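Local coordinates for endo-beta-1,2-glucanase (Talaromyces funiculosus, PDB 6IMV), which hydrolyses internal beta-1,2-glucosidic linkages of beta-1,2-glucans as an endo-acting fungal glycoside hydrolase and binds sophorose, at residues Q279-V283 and T294-G298; P248-L253 and H304-K308. Numbering follows the deposited sequence.

Contact 1: Q279-V283 and T294-G298; sequences QLVSV and TVQKG. With NAG (2-acetamido-2-deoxy-beta-D-glucopyranose), chain H.
Residues 282-283 and 294-296 pair antiparallel, the backbone extended over Val281-Val283 and Thr294-Lys297. Ser282 faces Gln296 as a non-hydrogen-bonded pair (CA-CA 5.2 Å) and Val283 faces Val295 as a hydrogen-bonded pair (CA-CA 5.6 Å): Val283 N donates to Val295 O at 3.1 Å, and Val295 N to Val283 O at 2.8 Å. Lys297 N gives a nearly straight bond to Val281 O (2.9 Å). These are the open ends of the beta hairpin 282-287/290-296, where a water takes over, donating to Gln279 O and Lys297 O (both 2.8 Å) and accepting from Val281 N (3.0 Å); Tyr249 OH also bonds Lys297 O. Val283 CG2 packs 3.9 Å from Val295 CG2. Gln296, on the same sheet face as Ser282 (chi1 t, chi2 t), sets OE1 3.4 Å from Leu280 CD1 and hydrogen-bonds through it to Tyr472, while Thr294 OG1 is held by Asp284 and Lys480. Lys297, all-trans from chi1 to chi4, donates from NZ to O7 of NAG in a very short hydrogen bond (2.4 Å). Gln279 OE1 accepts from NAG O6 at 2.6 Å, and its NE2 bonds Asn246 O. This protein-attached sugar is probably carried by Asn372.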
loop_
_atom_site.group_PDB
_atom_site.type_symbol
_atom_site.label_atom_id
_atom_site.label_comp_id
_atom_site.label_asym_id
_atom_site.label_seq_id
_atom_site.Cartn_x
_atom_site.Cartn_y
_atom_site.Cartn_z
ATOM N N GLN A 279 -6.459 -0.553 21.168
ATOM C CA GLN A 279 -5.325 -0.334 20.253
ATOM C C GLN A 279 -5.454 1.027 19.548
ATOM O O GLN A 279 -4.540 1.421 18.815
ATOM C CB GLN A 279 -5.220 -1.483 19.251
ATOM C CG GLN A 279 -4.636 -2.764 19.838
ATOM C CD GLN A 279 -5.522 -3.426 20.864
ATOM O OE1 GLN A 279 -5.147 -3.574 22.020
ATOM N NE2 GLN A 279 -6.718 -3.817 20.460
ATOM N N LEU A 280 -6.586 1.718 19.746
ATOM C CA LEU A 280 -6.813 3.072 19.226
ATOM C C LEU A 280 -6.495 4.079 20.337
ATOM O O LEU A 280 -7.262 4.210 21.281
ATOM C CB LEU A 280 -8.265 3.199 18.751
ATOM C CG LEU A 280 -8.627 4.507 18.041
ATOM C CD1 LEU A 280 -7.802 4.679 16.776
ATOM C CD2 LEU A 280 -10.115 4.572 17.731
ATOM N N VAL A 281 -5.357 4.770 20.207
ATOM C CA VAL A 281 -4.754 5.508 21.312
ATOM C C VAL A 281 -4.286 6.887 20.821
ATOM O O VAL A 281 -3.681 7.023 19.752
ATOM C CB VAL A 281 -3.592 4.707 21.940
ATOM C CG1 VAL A 281 -2.880 5.483 23.048
ATOM C CG2 VAL A 281 -4.057 3.359 22.469
ATOM N N SER A 282 -4.550 7.902 21.644
ATOM C CA SER A 282 -4.082 9.269 21.425
ATOM C C SER A 282 -2.736 9.454 22.127
ATOM O O SER A 282 -2.607 9.124 23.291
ATOM C CB SER A 282 -5.086 10.255 21.944
ATOM O OG SER A 282 -4.728 11.577 21.603
ATOM N N VAL A 283 -1.741 9.976 21.408
ATOM C CA VAL A 283 -0.480 10.373 22.015
ATOM C C VAL A 283 -0.024 11.675 21.361
ATOM O O VAL A 283 -0.414 11.994 20.232
ATOM C CB VAL A 283 0.616 9.294 21.895
ATOM C CG1 VAL A 283 0.278 8.065 22.710
ATOM C CG2 VAL A 283 0.908 8.915 20.446
ATOM N N THR A 294 -0.903 16.058 18.570
ATOM C CA THR A 294 -1.693 14.875 18.886
ATOM C C THR A 294 -1.854 14.016 17.630
ATOM O O THR A 294 -2.311 14.502 16.578
ATOM C CB THR A 294 -3.078 15.235 19.440
ATOM O OG1 THR A 294 -2.891 16.089 20.566
ATOM C CG2 THR A 294 -3.877 14.012 19.834
ATOM N N VAL A 295 -1.486 12.737 17.761
ATOM C CA VAL A 295 -1.587 11.781 16.682
ATOM C C VAL A 295 -2.218 10.491 17.201
ATOM O O VAL A 295 -2.244 10.221 18.406
ATOM C CB VAL A 295 -0.207 11.493 16.059
ATOM C CG1 VAL A 295 0.406 12.749 15.477
ATOM C CG2 VAL A 295 0.745 10.838 17.054
ATOM N N GLN A 296 -2.687 9.683 16.251
ATOM C CA GLN A 296 -2.958 8.275 16.477
ATOM C C GLN A 296 -1.632 7.540 16.693
ATOM O O GLN A 296 -0.749 7.561 15.822
ATOM C CB GLN A 296 -3.669 7.677 15.265
ATOM C CG GLN A 296 -3.938 6.185 15.413
ATOM C CD GLN A 296 -4.607 5.644 14.180
ATOM O OE1 GLN A 296 -5.829 5.575 14.109
ATOM N NE2 GLN A 296 -3.802 5.282 13.197
ATOM N N LYS A 297 -1.509 6.872 17.841
ATOM C CA LYS A 297 -0.334 6.084 18.146
ATOM C C LYS A 297 -0.178 4.984 17.088
ATOM O O LYS A 297 -1.142 4.317 16.738
ATOM C CB LYS A 297 -0.444 5.500 19.552
ATOM C CG LYS A 297 0.844 4.899 20.093
ATOM C CD LYS A 297 0.670 4.368 21.495
ATOM C CE LYS A 297 1.961 3.823 22.057
ATOM N NZ LYS A 297 1.771 3.354 23.446
ATOM N N GLY A 298 1.040 4.851 16.554
ATOM C CA GLY A 298 1.351 3.899 15.504
ATOM C C GLY A 298 1.839 2.569 16.058
ATOM O O GLY A 298 2.029 2.400 17.261
HETATM C C1 NAG H . 1.313 -1.964 22.666
HETATM C C2 NAG H . 1.348 -1.395 24.083
HETATM C C3 NAG H . 0.809 -2.459 25.028
HETATM C C4 NAG H . -0.627 -2.780 24.627
HETATM C C5 NAG H . -0.581 -3.421 23.233
HETATM C C6 NAG H . -1.953 -3.823 22.702
HETATM C C7 NAG H . 3.145 0.225 24.540
HETATM C C8 NAG H . 4.578 0.390 24.912
HETATM N N2 NAG H . 2.694 -1.024 24.479
HETATM O O3 NAG H . 0.847 -1.954 26.352
HETATM O O4 NAG H . -1.265 -3.587 25.625
HETATM O O5 NAG H . -0.004 -2.457 22.341
HETATM O O6 NAG H . -2.882 -2.742 22.878
HETATM O O7 NAG H . 2.453 1.188 24.287
HETATM O O HOH W 1 -3.691 3.881 17.881
#

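Contact 2: P248-L253 and H304-K308; sequences PYEGEL and HETWK. With GLC (alpha-D-glucopyranose), chain D.
Lys308 lays its long side chain (chi1 p, the rest t) along residues 248-253: CB is 3.8 Å from Leu253 CD2, and NZ bonds Pro248 O and, in a salt bridge, Glu252 OE1 (both 2.7 Å). Tyr314 shares that oxygen, and Lys276 pairs with Glu252 OE2. Tyr249-Glu252 is a type I turn (Glu252 N to Tyr249 O 3.0 Å) leading into helix 252-261; 304-307 is part of a 3-10 segment. Tyr249 CA approaches Glu305 O at 3.4 Å in a CA-H...O contact, with Glu305 OE1 over one face of the tyrosine ring, its carboxylate held by backbone N of Tyr299 and Trp300. Glu250 CG rests 3.6 Å from Trp307 CB. Glu250 OE1 accepts from GLC O4 at 2.6 Å and Glu250 OE2 from GLC O3 at 2.5 Å. His304 NE2 donates to GLC O4 at 3.0 Å, with ND1 bonded to Ser302. With Asp247 also binding the glucose, the two loops form a buried sugar-binding site near the middle of the chain, consistent with an (alpha/alpha)6-barrel glycoside hydrolase.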
loop_
_atom_site.group_PDB
_atom_site.type_symbol
_atom_site.label_atom_id
_atom_site.label_comp_id
_atom_site.label_asym_id
_atom_site.label_seq_id
_atom_site.Cartn_x
_atom_site.Cartn_y
_atom_site.Cartn_z
ATOM N N PRO A 248 -5.725 -0.140 14.501
ATOM C CA PRO A 248 -6.204 0.789 13.478
ATOM C C PRO A 248 -5.383 0.864 12.174
ATOM O O PRO A 248 -5.617 1.768 11.345
ATOM C CB PRO A 248 -6.174 2.165 14.158
ATOM C CG PRO A 248 -5.446 1.973 15.484
ATOM C CD PRO A 248 -4.975 0.535 15.565
ATOM N N TYR A 249 -4.456 -0.071 11.969
ATOM C CA TYR A 249 -3.565 -0.039 10.795
ATOM C C TYR A 249 -4.255 -0.827 9.664
ATOM O O TYR A 249 -5.473 -0.836 9.595
ATOM C CB TYR A 249 -2.146 -0.418 11.238
ATOM C CG TYR A 249 -1.799 0.191 12.576
ATOM C CD1 TYR A 249 -1.893 1.559 12.792
ATOM C CD2 TYR A 249 -1.476 -0.606 13.660
ATOM C CE1 TYR A 249 -1.645 2.117 14.042
ATOM C CE2 TYR A 249 -1.238 -0.070 14.915
ATOM C CZ TYR A 249 -1.318 1.297 15.110
ATOM O OH TYR A 249 -1.073 1.818 16.350
ATOM N N GLU A 250 -3.484 -1.442 8.759
ATOM C CA GLU A 250 -4.015 -1.860 7.449
ATOM C C GLU A 250 -5.046 -2.976 7.608
ATOM O O GLU A 250 -5.937 -3.117 6.769
ATOM C CB GLU A 250 -2.915 -2.342 6.499
ATOM C CG GLU A 250 -1.653 -1.504 6.524
ATOM C CD GLU A 250 -0.588 -2.112 7.409
ATOM O OE1 GLU A 250 -0.606 -1.826 8.629
ATOM O OE2 GLU A 250 0.205 -2.939 6.885
ATOM N N GLY A 251 -4.927 -3.749 8.693
ATOM C CA GLY A 251 -5.824 -4.847 8.986
ATOM C C GLY A 251 -7.263 -4.404 9.203
ATOM O O GLY A 251 -8.186 -5.217 9.120
ATOM N N GLU A 252 -7.473 -3.111 9.460
ATOM C CA GLU A 252 -8.821 -2.596 9.697
ATOM C C GLU A 252 -9.704 -2.769 8.454
ATOM O O GLU A 252 -10.933 -2.896 8.574
ATOM C CB GLU A 252 -8.779 -1.140 10.150
ATOM C CG GLU A 252 -10.103 -0.664 10.714
ATOM C CD GLU A 252 -9.969 0.650 11.452
ATOM O OE1 GLU A 252 -10.125 1.706 10.799
ATOM O OE2 GLU A 252 -9.654 0.613 12.660
ATOM N N LEU A 253 -9.092 -2.786 7.271
ATOM C CA LEU A 253 -9.838 -3.007 6.021
ATOM C C LEU A 253 -10.569 -4.353 6.086
ATOM O O LEU A 253 -11.732 -4.453 5.675
ATOM C CB LEU A 253 -8.883 -2.943 4.825
ATOM C CG LEU A 253 -8.335 -1.555 4.491
ATOM C CD1 LEU A 253 -7.473 -1.616 3.240
ATOM C CD2 LEU A 253 -9.461 -0.545 4.320
ATOM N N HIS A 304 3.451 3.019 6.079
ATOM C CA HIS A 304 2.622 1.952 5.483
ATOM C C HIS A 304 1.377 1.684 6.337
ATOM O O HIS A 304 0.368 1.241 5.802
ATOM C CB HIS A 304 3.427 0.662 5.240
ATOM C CG HIS A 304 3.498 -0.239 6.424
ATOM N ND1 HIS A 304 4.375 -0.022 7.472
ATOM C CD2 HIS A 304 2.805 -1.351 6.742
ATOM C CE1 HIS A 304 4.210 -0.958 8.388
ATOM N NE2 HIS A 304 3.259 -1.784 7.962
ATOM N N GLU A 305 1.452 1.974 7.646
ATOM C CA GLU A 305 0.357 1.699 8.594
ATOM C C GLU A 305 -0.912 2.500 8.253
ATOM O O GLU A 305 -1.987 2.171 8.749
ATOM C CB GLU A 305 0.805 1.996 10.031
ATOM C CG GLU A 305 1.930 1.103 10.510
ATOM C CD GLU A 305 2.695 1.624 11.724
ATOM O OE1 GLU A 305 2.157 2.481 12.453
ATOM O OE2 GLU A 305 3.847 1.190 11.920
ATOM N N THR A 306 -0.782 3.527 7.398
ATOM C CA THR A 306 -1.850 4.466 7.042
ATOM C C THR A 306 -2.584 4.028 5.758
ATOM O O THR A 306 -3.518 4.689 5.327
ATOM C CB THR A 306 -1.248 5.875 6.932
ATOM O OG1 THR A 306 -0.756 6.225 8.227
ATOM C CG2 THR A 306 -2.222 6.929 6.463
ATOM N N TRP A 307 -2.185 2.879 5.195
ATOM C CA TRP A 307 -2.671 2.293 3.931
ATOM C C TRP A 307 -4.200 2.355 3.781
ATOM O O TRP A 307 -4.690 2.552 2.671
ATOM C CB TRP A 307 -2.189 0.843 3.868
ATOM C CG TRP A 307 -2.231 0.127 2.555
ATOM C CD1 TRP A 307 -3.321 -0.183 1.795
ATOM C CD2 TRP A 307 -1.108 -0.527 1.929
ATOM N NE1 TRP A 307 -2.946 -0.941 0.716
ATOM C CE2 TRP A 307 -1.598 -1.187 0.779
ATOM C CE3 TRP A 307 0.256 -0.628 2.236
ATOM C CZ2 TRP A 307 -0.765 -1.910 -0.075
ATOM C CZ3 TRP A 307 1.077 -1.351 1.396
ATOM C CH2 TRP A 307 0.570 -1.983 0.256
ATOM N N LYS A 308 -4.945 2.127 4.869
ATOM C CA LYS A 308 -6.402 1.973 4.806
ATOM C C LYS A 308 -7.074 3.204 4.184
ATOM O O LYS A 308 -8.110 3.069 3.546
ATOM C CB LYS A 308 -6.994 1.684 6.188
ATOM C CG LYS A 308 -6.960 2.847 7.171
ATOM C CD LYS A 308 -7.244 2.436 8.598
ATOM C CE LYS A 308 -7.418 3.619 9.525
ATOM N NZ LYS A 308 -7.847 3.198 10.879
HETATM C C1 GLC D . 2.094 -6.793 11.125
HETATM C C2 GLC D . 1.721 -6.472 9.695
HETATM C C3 GLC D . 1.948 -5.001 9.396
HETATM C C4 GLC D . 1.126 -4.157 10.354
HETATM C C5 GLC D . 1.510 -4.520 11.790
HETATM C C6 GLC D . 0.613 -3.812 12.801
HETATM O O1 GLC D . 3.525 -6.622 11.212
HETATM O O2 GLC D . 2.567 -7.252 8.837
HETATM O O3 GLC D . 1.581 -4.675 8.057
HETATM O O4 GLC D . 1.325 -2.767 10.069
HETATM O O5 GLC D . 1.387 -5.931 12.005
HETATM O O6 GLC D . -0.753 -4.204 12.634
HETATM O O HOH W 2 -4.257 3.948 10.562
#

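Along the chain the order is 248-253, 279-283, 294-298, 304-308: the chain leaves 248-253 through helices 252-261 and 266-276, makes the hairpin of contact 1, and returns to 304-308. Contact 1 lies about 21 Å from the centre of the chain, beside a glycan, and contact 2 about 9 Å from it, at the sugar site; their own centres are 13 Å apart. They touch directly: Tyr249 OH lies 2.5 Å from Lys297 O, a probable hydrogen bond, and Pro248 CB packs 3.4 Å from Gln296 OE1. Helix 318-337 contacts side chains of both, and Tyr472 bonds to Gln296 and Lys308. The glycan-side hairpin is thus tied to the loops that hold glucose.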